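Local coordinates for protein transcriptional regulator, LacI family (Corynebacterium glutamicum, PDB 3H5T) that activates transcription of the inositol phosphate synthase gene in an inositol-dependent manner, binding a palindromic promoter motif, at residues D158-I169 against K324-M335; D205-L213 against V242-N250. All blocks are in the same frame, centred on the assembly; numbering follows the deposited sequence.

Interaction 1 (D158-I169 against K324-M335)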
loop_
_atom_site.group_PDB
_atom_site.type_symbol
_atom_site.label_atom_id
_atom_site.label_comp_id
_atom_site.label_asym_id
_atom_site.label_seq_id
_atom_site.Cartn_x
_atom_site.Cartn_y
_atom_site.Cartn_z
ATOM N N ASP A 158 -5.629 1.117 5.544
ATOM C CA ASP A 158 -4.499 1.806 6.153
ATOM C C ASP A 158 -4.893 2.920 7.123
ATOM O O ASP A 158 -4.448 2.938 8.265
ATOM C CB ASP A 158 -3.584 2.358 5.057
ATOM C CG ASP A 158 -2.501 1.371 4.651
ATOM O OD1 ASP A 158 -1.888 1.565 3.577
ATOM O OD2 ASP A 158 -2.253 0.407 5.414
ATOM N N GLN A 159 -5.739 3.837 6.673
ATOM C CA GLN A 159 -6.179 4.950 7.509
ATOM C C GLN A 159 -7.277 5.711 6.761
ATOM O O GLN A 159 -7.339 5.664 5.539
ATOM C CB GLN A 159 -4.986 5.870 7.778
ATOM C CG GLN A 159 -4.349 6.390 6.504
ATOM C CD GLN A 159 -3.055 7.126 6.747
ATOM O OE1 GLN A 159 -2.861 7.742 7.795
ATOM N NE2 GLN A 159 -2.166 7.091 5.767
ATOM N N PRO A 160 -8.136 6.450 7.473
ATOM C CA PRO A 160 -8.205 6.682 8.915
ATOM C C PRO A 160 -8.948 5.588 9.678
ATOM O O PRO A 160 -9.936 5.035 9.199
ATOM C CB PRO A 160 -8.938 8.010 8.999
ATOM C CG PRO A 160 -9.994 7.805 7.942
ATOM C CD PRO A 160 -9.204 7.200 6.784
ATOM N N ALA A 161 -8.460 5.309 10.878
ATOM C CA ALA A 161 -9.056 4.310 11.745
ATOM C C ALA A 161 -10.202 4.932 12.517
ATOM O O ALA A 161 -10.299 6.152 12.632
ATOM C CB ALA A 161 -8.009 3.787 12.732
ATOM N N ARG A 162 -11.068 4.077 13.044
ATOM C CA ARG A 162 -12.180 4.516 13.864
ATOM C C ARG A 162 -13.195 5.468 13.229
ATOM O O ARG A 162 -13.596 6.451 13.848
ATOM C CB ARG A 162 -11.627 5.127 15.156
ATOM C CG ARG A 162 -10.835 4.142 16.026
ATOM C CD ARG A 162 -10.170 4.829 17.211
ATOM N NE ARG A 162 -9.064 5.676 16.775
ATOM C CZ ARG A 162 -7.870 5.223 16.391
ATOM N NH1 ARG A 162 -7.610 3.915 16.394
ATOM N NH2 ARG A 162 -6.935 6.082 15.985
ATOM N N GLU A 163 -13.602 5.191 11.995
ATOM C CA GLU A 163 -14.626 6.004 11.347
ATOM C C GLU A 163 -15.882 5.165 11.488
ATOM O O GLU A 163 -15.855 3.974 11.213
ATOM C CB GLU A 163 -14.327 6.230 9.860
ATOM C CG GLU A 163 -13.335 7.345 9.569
ATOM C CD GLU A 163 -13.789 8.696 10.099
ATOM O OE1 GLU A 163 -14.972 9.043 9.902
ATOM O OE2 GLU A 163 -12.962 9.415 10.703
ATOM N N GLU A 164 -16.977 5.769 11.924
ATOM C CA GLU A 164 -18.213 5.013 12.094
ATOM C C GLU A 164 -18.821 4.574 10.758
ATOM O O GLU A 164 -18.861 5.340 9.804
ATOM C CB GLU A 164 -19.235 5.843 12.879
ATOM C CG GLU A 164 -20.579 5.144 13.061
ATOM C CD GLU A 164 -21.664 6.093 13.521
ATOM O OE1 GLU A 164 -21.868 7.128 12.846
ATOM O OE2 GLU A 164 -22.314 5.806 14.551
ATOM N N GLY A 165 -19.286 3.330 10.708
ATOM C CA GLY A 165 -19.905 2.798 9.503
ATOM C C GLY A 165 -18.966 2.520 8.343
ATOM O O GLY A 165 -19.421 2.280 7.226
ATOM N N MET A 166 -17.661 2.535 8.602
ATOM C CA MET A 166 -16.669 2.305 7.555
ATOM C C MET A 166 -15.626 1.233 7.916
ATOM O O MET A 166 -14.615 1.541 8.549
ATOM C CB MET A 166 -15.943 3.629 7.229
ATOM C CG MET A 166 -16.740 4.656 6.410
ATOM S SD MET A 166 -15.838 6.216 6.051
ATOM C CE MET A 166 -17.144 7.316 6.034
ATOM N N PRO A 167 -15.863 -0.037 7.525
ATOM C CA PRO A 167 -14.942 -1.144 7.803
ATOM C C PRO A 167 -13.491 -0.737 7.570
ATOM O O PRO A 167 -13.190 -0.016 6.623
ATOM C CB PRO A 167 -15.427 -2.222 6.847
ATOM C CG PRO A 167 -16.899 -2.076 6.974
ATOM C CD PRO A 167 -17.088 -0.550 6.887
ATOM N N PHE A 168 -12.604 -1.216 8.436
ATOM C CA PHE A 168 -11.190 -0.859 8.403
ATOM C C PHE A 168 -10.246 -2.062 8.250
ATOM O O PHE A 168 -10.364 -3.055 8.972
ATOM C CB PHE A 168 -10.892 -0.078 9.701
ATOM C CG PHE A 168 -9.454 0.365 9.868
ATOM C CD1 PHE A 168 -8.925 1.393 9.099
ATOM C CD2 PHE A 168 -8.650 -0.214 10.844
ATOM C CE1 PHE A 168 -7.618 1.838 9.302
ATOM C CE2 PHE A 168 -7.345 0.222 11.058
ATOM C CZ PHE A 168 -6.828 1.250 10.286
ATOM N N ILE A 169 -9.309 -1.961 7.311
ATOM C CA ILE A 169 -8.329 -3.019 7.056
ATOM C C ILE A 169 -6.915 -2.440 7.126
ATOM O O ILE A 169 -6.566 -1.556 6.346
ATOM C CB ILE A 169 -8.493 -3.626 5.649
ATOM C CG1 ILE A 169 -9.925 -4.114 5.451
ATOM C CG2 ILE A 169 -7.488 -4.766 5.448
ATOM C CD1 ILE A 169 -10.161 -4.734 4.082
ATOM N N LYS A 324 -4.241 -6.880 1.139
ATOM C CA LYS A 324 -4.934 -5.761 1.772
ATOM C C LYS A 324 -5.925 -5.153 0.792
ATOM O O LYS A 324 -7.025 -4.753 1.166
ATOM C CB LYS A 324 -3.936 -4.697 2.220
ATOM C CG LYS A 324 -4.583 -3.538 2.947
ATOM C CD LYS A 324 -3.562 -2.506 3.362
ATOM C CE LYS A 324 -2.894 -1.877 2.151
ATOM N NZ LYS A 324 -1.776 -0.960 2.546
ATOM N N GLY A 325 -5.525 -5.099 -0.473
ATOM C CA GLY A 325 -6.390 -4.557 -1.500
ATOM C C GLY A 325 -7.507 -5.515 -1.847
ATOM O O GLY A 325 -8.641 -5.089 -2.085
ATOM N N PHE A 326 -7.195 -6.809 -1.885
ATOM C CA PHE A 326 -8.210 -7.810 -2.192
ATOM C C PHE A 326 -9.284 -7.804 -1.114
ATOM O O PHE A 326 -10.478 -7.807 -1.422
ATOM C CB PHE A 326 -7.605 -9.215 -2.286
ATOM C CG PHE A 326 -8.601 -10.272 -2.690
ATOM C CD1 PHE A 326 -9.034 -10.374 -4.010
ATOM C CD2 PHE A 326 -9.129 -11.145 -1.748
ATOM C CE1 PHE A 326 -9.985 -11.339 -4.386
ATOM C CE2 PHE A 326 -10.078 -12.109 -2.111
ATOM C CZ PHE A 326 -10.504 -12.202 -3.435
ATOM N N LYS A 327 -8.872 -7.798 0.149
ATOM C CA LYS A 327 -9.843 -7.780 1.242
ATOM C C LYS A 327 -10.646 -6.480 1.192
ATOM O O LYS A 327 -11.841 -6.466 1.502
ATOM C CB LYS A 327 -9.152 -7.881 2.612
ATOM C CG LYS A 327 -8.406 -9.170 2.870
ATOM C CD LYS A 327 -7.923 -9.229 4.302
ATOM C CE LYS A 327 -7.456 -10.635 4.649
ATOM N NZ LYS A 327 -8.507 -11.662 4.353
ATOM N N ALA A 328 -9.981 -5.390 0.808
ATOM C CA ALA A 328 -10.642 -4.092 0.730
ATOM C C ALA A 328 -11.786 -4.146 -0.272
ATOM O O ALA A 328 -12.935 -3.901 0.082
ATOM C CB ALA A 328 -9.643 -3.017 0.340
ATOM N N GLY A 329 -11.465 -4.479 -1.519
ATOM C CA GLY A 329 -12.479 -4.574 -2.557
ATOM C C GLY A 329 -13.571 -5.579 -2.226
ATOM O O GLY A 329 -14.748 -5.303 -2.443
ATOM N N GLU A 330 -13.186 -6.746 -1.709
ATOM C CA GLU A 330 -14.161 -7.777 -1.330
ATOM C C GLU A 330 -15.104 -7.257 -0.262
ATOM O O GLU A 330 -16.319 -7.436 -0.346
ATOM C CB GLU A 330 -13.460 -9.031 -0.802
ATOM C CG GLU A 330 -13.021 -9.998 -1.887
ATOM C CD GLU A 330 -14.196 -10.528 -2.689
ATOM O OE1 GLU A 330 -13.965 -11.203 -3.722
ATOM O OE2 GLU A 330 -15.355 -10.267 -2.282
ATOM N N THR A 331 -14.535 -6.612 0.748
ATOM C CA THR A 331 -15.328 -6.062 1.828
ATOM C C THR A 331 -16.325 -5.071 1.242
ATOM O O THR A 331 -17.495 -5.066 1.617
ATOM C CB THR A 331 -14.435 -5.356 2.849
ATOM O OG1 THR A 331 -13.519 -6.303 3.404
ATOM C CG2 THR A 331 -15.255 -4.753 3.962
ATOM N N LEU A 332 -15.860 -4.242 0.310
ATOM C CA LEU A 332 -16.729 -3.250 -0.312
ATOM C C LEU A 332 -17.891 -3.928 -1.038
ATOM O O LEU A 332 -19.061 -3.608 -0.788
ATOM C CB LEU A 332 -15.936 -2.372 -1.290
ATOM C CG LEU A 332 -16.727 -1.244 -1.971
ATOM C CD1 LEU A 332 -17.391 -0.385 -0.917
ATOM C CD2 LEU A 332 -15.811 -0.394 -2.833
ATOM N N LEU A 333 -17.570 -4.873 -1.920
ATOM C CA LEU A 333 -18.601 -5.589 -2.662
ATOM C C LEU A 333 -19.613 -6.268 -1.737
ATOM O O LEU A 333 -20.815 -6.192 -1.986
ATOM C CB LEU A 333 -17.967 -6.613 -3.602
ATOM C CG LEU A 333 -17.133 -5.991 -4.720
ATOM C CD1 LEU A 333 -16.633 -7.080 -5.673
ATOM C CD2 LEU A 333 -17.985 -4.972 -5.467
ATOM N N LYS A 334 -19.147 -6.925 -0.677
ATOM C CA LYS A 334 -20.069 -7.562 0.261
ATOM C C LYS A 334 -20.957 -6.516 0.928
ATOM O O LYS A 334 -22.114 -6.802 1.249
ATOM C CB LYS A 334 -19.321 -8.322 1.350
ATOM C CG LYS A 334 -18.874 -9.705 0.976
ATOM C CD LYS A 334 -18.127 -10.326 2.144
ATOM C CE LYS A 334 -17.785 -11.779 1.872
ATOM N NZ LYS A 334 -17.071 -11.925 0.579
ATOM N N MET A 335 -20.417 -5.315 1.152
ATOM C CA MET A 335 -21.183 -4.230 1.770
ATOM C C MET A 335 -22.323 -3.823 0.834
ATOM O O MET A 335 -23.476 -3.716 1.242
ATOM C CB MET A 335 -20.299 -2.997 2.014
ATOM C CG MET A 335 -19.481 -2.972 3.299
ATOM S SD MET A 335 -18.457 -1.449 3.413
ATOM C CE MET A 335 -19.653 -0.324 4.062
#
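Lys-324 NZ is gripped by two acceptors, Asp-158 OD1 across the contact and Asn-321 OD1 a turn earlier on its own helix. The salt bridge from NZ to Asp-158 OD1 measures 2.7 Å, and the ammonium meets that oxygen from above the carboxylate plane, 42° out of it. With CG anti to the backbone N (chi1 -177°) and a single bend at chi3, the lysine chain is long enough to carry its charge from the helix to the loop that follows strand 154-157. Its methylenes serve as well, since CG lies 4.0 Å from Ile-169 CG2.

Ile-169 fills the middle. CG1 stands beside its backbone N, and CD1 lies over the helix backbone at Lys-327 and Ala-328; Ala-328 CB is 4.1 Å from Ile-169 CD1, a small side chain that suits a branched residue packing closely on the helix. Thr-331 turns OG1 back to Lys-327 O, which also accepts from Thr-331 N on the opposite face of its plane, while Thr-331 CG2 is presented to Pro-167 CB at 3.8 Å. Farther along, Pro-167 and Met-335 reach toward each other tip to tip, Pro-167 CD 3.8 Å from Met-335 CE.

Helix 321-336 thus packs on strand 168-171 of the mixed, mostly parallel sheet in this periplasmic-binding-protein-like region. A buried charge pair closes one end, where the lysine's charge is probably stabilised by Asp-158 and Asn-321 together.

Interaction 2 (D205-L213 against V242-N250)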
loop_
_atom_site.group_PDB
_atom_site.type_symbol
_atom_site.label_atom_id
_atom_site.label_comp_id
_atom_site.label_asym_id
_atom_site.label_seq_id
_atom_site.Cartn_x
_atom_site.Cartn_y
_atom_site.Cartn_z
ATOM N N ASP A 205 8.373 20.144 4.596
ATOM C CA ASP A 205 9.507 19.379 4.093
ATOM C C ASP A 205 10.628 19.617 5.087
ATOM O O ASP A 205 10.723 20.706 5.661
ATOM C CB ASP A 205 9.958 19.868 2.706
ATOM C CG ASP A 205 9.032 19.420 1.592
ATOM O OD1 ASP A 205 8.470 18.319 1.710
ATOM O OD2 ASP A 205 8.879 20.153 0.590
ATOM N N GLY A 206 11.467 18.602 5.294
ATOM C CA GLY A 206 12.574 18.742 6.217
ATOM C C GLY A 206 12.258 18.423 7.665
ATOM O O GLY A 206 11.426 17.563 7.964
ATOM N N GLU A 207 12.936 19.123 8.572
ATOM C CA GLU A 207 12.754 18.909 10.001
ATOM C C GLU A 207 11.294 18.812 10.424
ATOM O O GLU A 207 10.458 19.598 9.988
ATOM C CB GLU A 207 13.424 20.031 10.796
ATOM C CG GLU A 207 13.109 20.005 12.287
ATOM C CD GLU A 207 13.688 21.191 13.024
ATOM O OE1 GLU A 207 13.629 22.315 12.475
ATOM O OE2 GLU A 207 14.184 21.008 14.156
ATOM N N VAL A 208 11.001 17.829 11.270
ATOM C CA VAL A 208 9.659 17.639 11.806
ATOM C C VAL A 208 9.724 18.001 13.295
ATOM O O VAL A 208 10.515 17.435 14.047
ATOM C CB VAL A 208 9.178 16.167 11.675
ATOM C CG1 VAL A 208 7.831 16.000 12.361
ATOM C CG2 VAL A 208 9.070 15.778 10.210
ATOM N N THR A 209 8.893 18.946 13.713
ATOM C CA THR A 209 8.873 19.375 15.108
ATOM C C THR A 209 7.969 18.478 15.946
ATOM O O THR A 209 7.051 17.846 15.425
ATOM C CB THR A 209 8.341 20.808 15.243
ATOM O OG1 THR A 209 6.929 20.810 15.000
ATOM C CG2 THR A 209 9.027 21.731 14.242
ATOM N N ARG A 210 8.230 18.440 17.248
ATOM C CA ARG A 210 7.443 17.642 18.178
ATOM C C ARG A 210 5.958 17.950 18.018
ATOM O O ARG A 210 5.119 17.056 18.062
ATOM C CB ARG A 210 7.892 17.937 19.614
ATOM C CG ARG A 210 7.066 17.264 20.701
ATOM C CD ARG A 210 7.775 17.330 22.062
ATOM N NE ARG A 210 6.931 16.850 23.160
ATOM C CZ ARG A 210 7.346 16.705 24.420
ATOM N NH1 ARG A 210 8.601 16.996 24.752
ATOM N NH2 ARG A 210 6.503 16.283 25.356
ATOM N N GLU A 211 5.634 19.216 17.807
ATOM C CA GLU A 211 4.243 19.613 17.658
ATOM C C GLU A 211 3.608 19.012 16.406
ATOM O O GLU A 211 2.502 18.479 16.465
ATOM C CB GLU A 211 4.129 21.141 17.621
ATOM C CG GLU A 211 2.698 21.649 17.718
ATOM C CD GLU A 211 2.615 23.169 17.816
ATOM O OE1 GLU A 211 2.786 23.855 16.780
ATOM O OE2 GLU A 211 2.387 23.672 18.937
ATOM N N ARG A 212 4.300 19.101 15.273
ATOM C CA ARG A 212 3.764 18.550 14.035
ATOM C C ARG A 212 3.525 17.058 14.177
ATOM O O ARG A 212 2.513 16.541 13.715
ATOM C CB ARG A 212 4.715 18.800 12.862
ATOM C CG ARG A 212 4.161 18.304 11.540
ATOM C CD ARG A 212 4.972 18.788 10.361
ATOM N NE ARG A 212 4.530 18.168 9.114
ATOM C CZ ARG A 212 3.400 18.463 8.480
ATOM N NH1 ARG A 212 2.580 19.382 8.972
ATOM N NH2 ARG A 212 3.094 17.838 7.352
ATOM N N LEU A 213 4.457 16.378 14.834
ATOM C CA LEU A 213 4.363 14.936 15.041
ATOM C C LEU A 213 3.192 14.572 15.937
ATOM O O LEU A 213 2.360 13.744 15.583
ATOM C CB LEU A 213 5.663 14.417 15.660
ATOM C CG LEU A 213 5.794 12.929 15.967
ATOM C CD1 LEU A 213 5.553 12.132 14.700
ATOM C CD2 LEU A 213 7.184 12.650 16.526
ATOM N N VAL A 242 16.998 12.203 18.477
ATOM C CA VAL A 242 16.730 11.538 17.207
ATOM C C VAL A 242 16.032 12.446 16.197
ATOM O O VAL A 242 14.829 12.678 16.279
ATOM C CB VAL A 242 15.861 10.274 17.415
ATOM C CG1 VAL A 242 15.680 9.547 16.089
ATOM C CG2 VAL A 242 16.505 9.360 18.442
ATOM N N PRO A 243 16.783 12.958 15.216
ATOM C CA PRO A 243 16.222 13.842 14.190
ATOM C C PRO A 243 15.175 13.140 13.320
ATOM O O PRO A 243 15.310 11.958 13.001
ATOM C CB PRO A 243 17.453 14.267 13.402
ATOM C CG PRO A 243 18.323 13.054 13.484
ATOM C CD PRO A 243 18.193 12.644 14.927
ATOM N N ILE A 244 14.139 13.881 12.939
ATOM C CA ILE A 244 13.054 13.348 12.122
ATOM C C ILE A 244 12.723 14.269 10.951
ATOM O O ILE A 244 12.231 15.374 11.151
ATOM C CB ILE A 244 11.779 13.156 12.980
ATOM C CG1 ILE A 244 12.047 12.123 14.077
ATOM C CG2 ILE A 244 10.606 12.724 12.102
ATOM C CD1 ILE A 244 10.934 11.997 15.092
ATOM N N MET A 245 12.991 13.819 9.729
ATOM C CA MET A 245 12.682 14.627 8.557
ATOM C C MET A 245 11.572 14.007 7.712
ATOM O O MET A 245 11.354 12.796 7.738
ATOM C CB MET A 245 13.938 14.855 7.710
ATOM C CG MET A 245 14.982 15.724 8.415
ATOM S SD MET A 245 15.941 16.733 7.291
ATOM C CE MET A 245 16.860 17.699 8.465
ATOM N N GLU A 246 10.876 14.851 6.957
ATOM C CA GLU A 246 9.767 14.403 6.129
ATOM C C GLU A 246 9.718 15.058 4.753
ATOM O O GLU A 246 10.317 16.107 4.529
ATOM C CB GLU A 246 8.448 14.674 6.876
ATOM C CG GLU A 246 7.371 15.426 6.089
ATOM C CD GLU A 246 6.149 15.775 6.933
ATOM O OE1 GLU A 246 6.324 16.219 8.087
ATOM O OE2 GLU A 246 5.013 15.623 6.443
ATOM N N CYS A 247 9.024 14.403 3.825
ATOM C CA CYS A 247 8.820 14.949 2.495
ATOM C C CYS A 247 7.318 14.855 2.258
ATOM O O CYS A 247 6.742 13.766 2.183
ATOM C CB CYS A 247 9.629 14.192 1.423
ATOM S SG CYS A 247 9.418 12.413 1.267
ATOM N N TRP A 248 6.678 16.014 2.186
ATOM C CA TRP A 248 5.236 16.081 2.001
ATOM C C TRP A 248 4.769 15.298 0.774
ATOM O O TRP A 248 3.748 14.607 0.815
ATOM C CB TRP A 248 4.810 17.537 1.892
ATOM C CG TRP A 248 3.398 17.763 2.277
ATOM C CD1 TRP A 248 2.880 17.717 3.532
ATOM C CD2 TRP A 248 2.318 18.094 1.403
ATOM N NE1 TRP A 248 1.538 18.005 3.499
ATOM C CE2 TRP A 248 1.166 18.239 2.201
ATOM C CE3 TRP A 248 2.211 18.281 0.016
ATOM C CZ2 TRP A 248 -0.086 18.566 1.664
ATOM C CZ3 TRP A 248 0.965 18.605 -0.521
ATOM C CH2 TRP A 248 -0.166 18.744 0.306
ATOM N N ILE A 249 5.511 15.418 -0.321
ATOM C CA ILE A 249 5.190 14.696 -1.542
ATOM C C ILE A 249 6.123 13.492 -1.617
ATOM O O ILE A 249 7.334 13.626 -1.457
ATOM C CB ILE A 249 5.382 15.598 -2.782
ATOM C CG1 ILE A 249 4.322 16.694 -2.774
ATOM C CG2 ILE A 249 5.308 14.773 -4.060
ATOM C CD1 ILE A 249 4.584 17.800 -3.747
ATOM N N ASN A 250 5.556 12.309 -1.833
ATOM C CA ASN A 250 6.357 11.087 -1.917
ATOM C C ASN A 250 6.741 10.788 -3.370
ATOM O O ASN A 250 5.986 10.152 -4.100
ATOM C CB ASN A 250 5.580 9.911 -1.300
ATOM C CG ASN A 250 6.437 8.656 -1.123
ATOM O OD1 ASN A 250 7.582 8.732 -0.708
ATOM N ND2 ASN A 250 5.862 7.495 -1.417
HETATM O O HOH W 1 13.596 16.427 14.094
#
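Arg-212 holds Glu-246 side-on with two nitrogens: Arg-212 NE reaches Glu-246 OE1 at 2.8 Å and NH2 reaches OE2 at 3.1 Å. Both oxygens lie essentially in the guanidinium plane and are approached on their syn sides, although the two planes are turned 31° apart. The extended arginine suits this span from the first turn of helix 210-214, which Thr-209 caps by accepting from Arg-212 N through OG1. Glu-246 OE2 also accepts from Leu-199 N, and Trp-248 offers its ring edge to Arg-212 NH2 while NE1 bonds to Asp-200 O.

Packing is tight where the strands pair. Gly-206 and Glu-246 form an antiparallel hydrogen-bonded pair; at the glycine's backbone angles a side chain would jam against Asp-205 O. Val-208 N donates to Ile-244 O at 2.7 Å, and Leu-213 CD2 meets Ile-244 CD1 at 4.1 Å.

The outer side is looser. Exposed Asp-205 still accepts from Trp-248 N through OD1 at 3.0 Å, and a water links Val-208 O to Ile-244 N where strand pairing gives way.

Strand 206-207, outermost within this chain in the five-stranded sheet of the LacI-family sugar-binding-type region, is therefore held on strand 244-247 by both backbone pairing and a bidentate ion pair whose buried glutamate is satisfied by several donors.

The two contacts belong to different sheets of the LacI-family ligand-binding region, with centres about 29 Å apart and nearest atoms about 11 Å apart. Interaction 1 joins a helix to an inner strand of the seven-stranded sheet, and its chemistry is mostly side-chain hydrocarbon with one lysine-aspartate pair at the end. Interaction 2 joins two neighbouring strands at the rim of the five-stranded sheet and ties in the start of helix 210-214; main-chain bonds, a bidentate ion pair and a water do much of the work. Both are partly buried, but interaction 1 sits nearer the chain's centre. The residues of interaction 2 fall between the two segments of interaction 1.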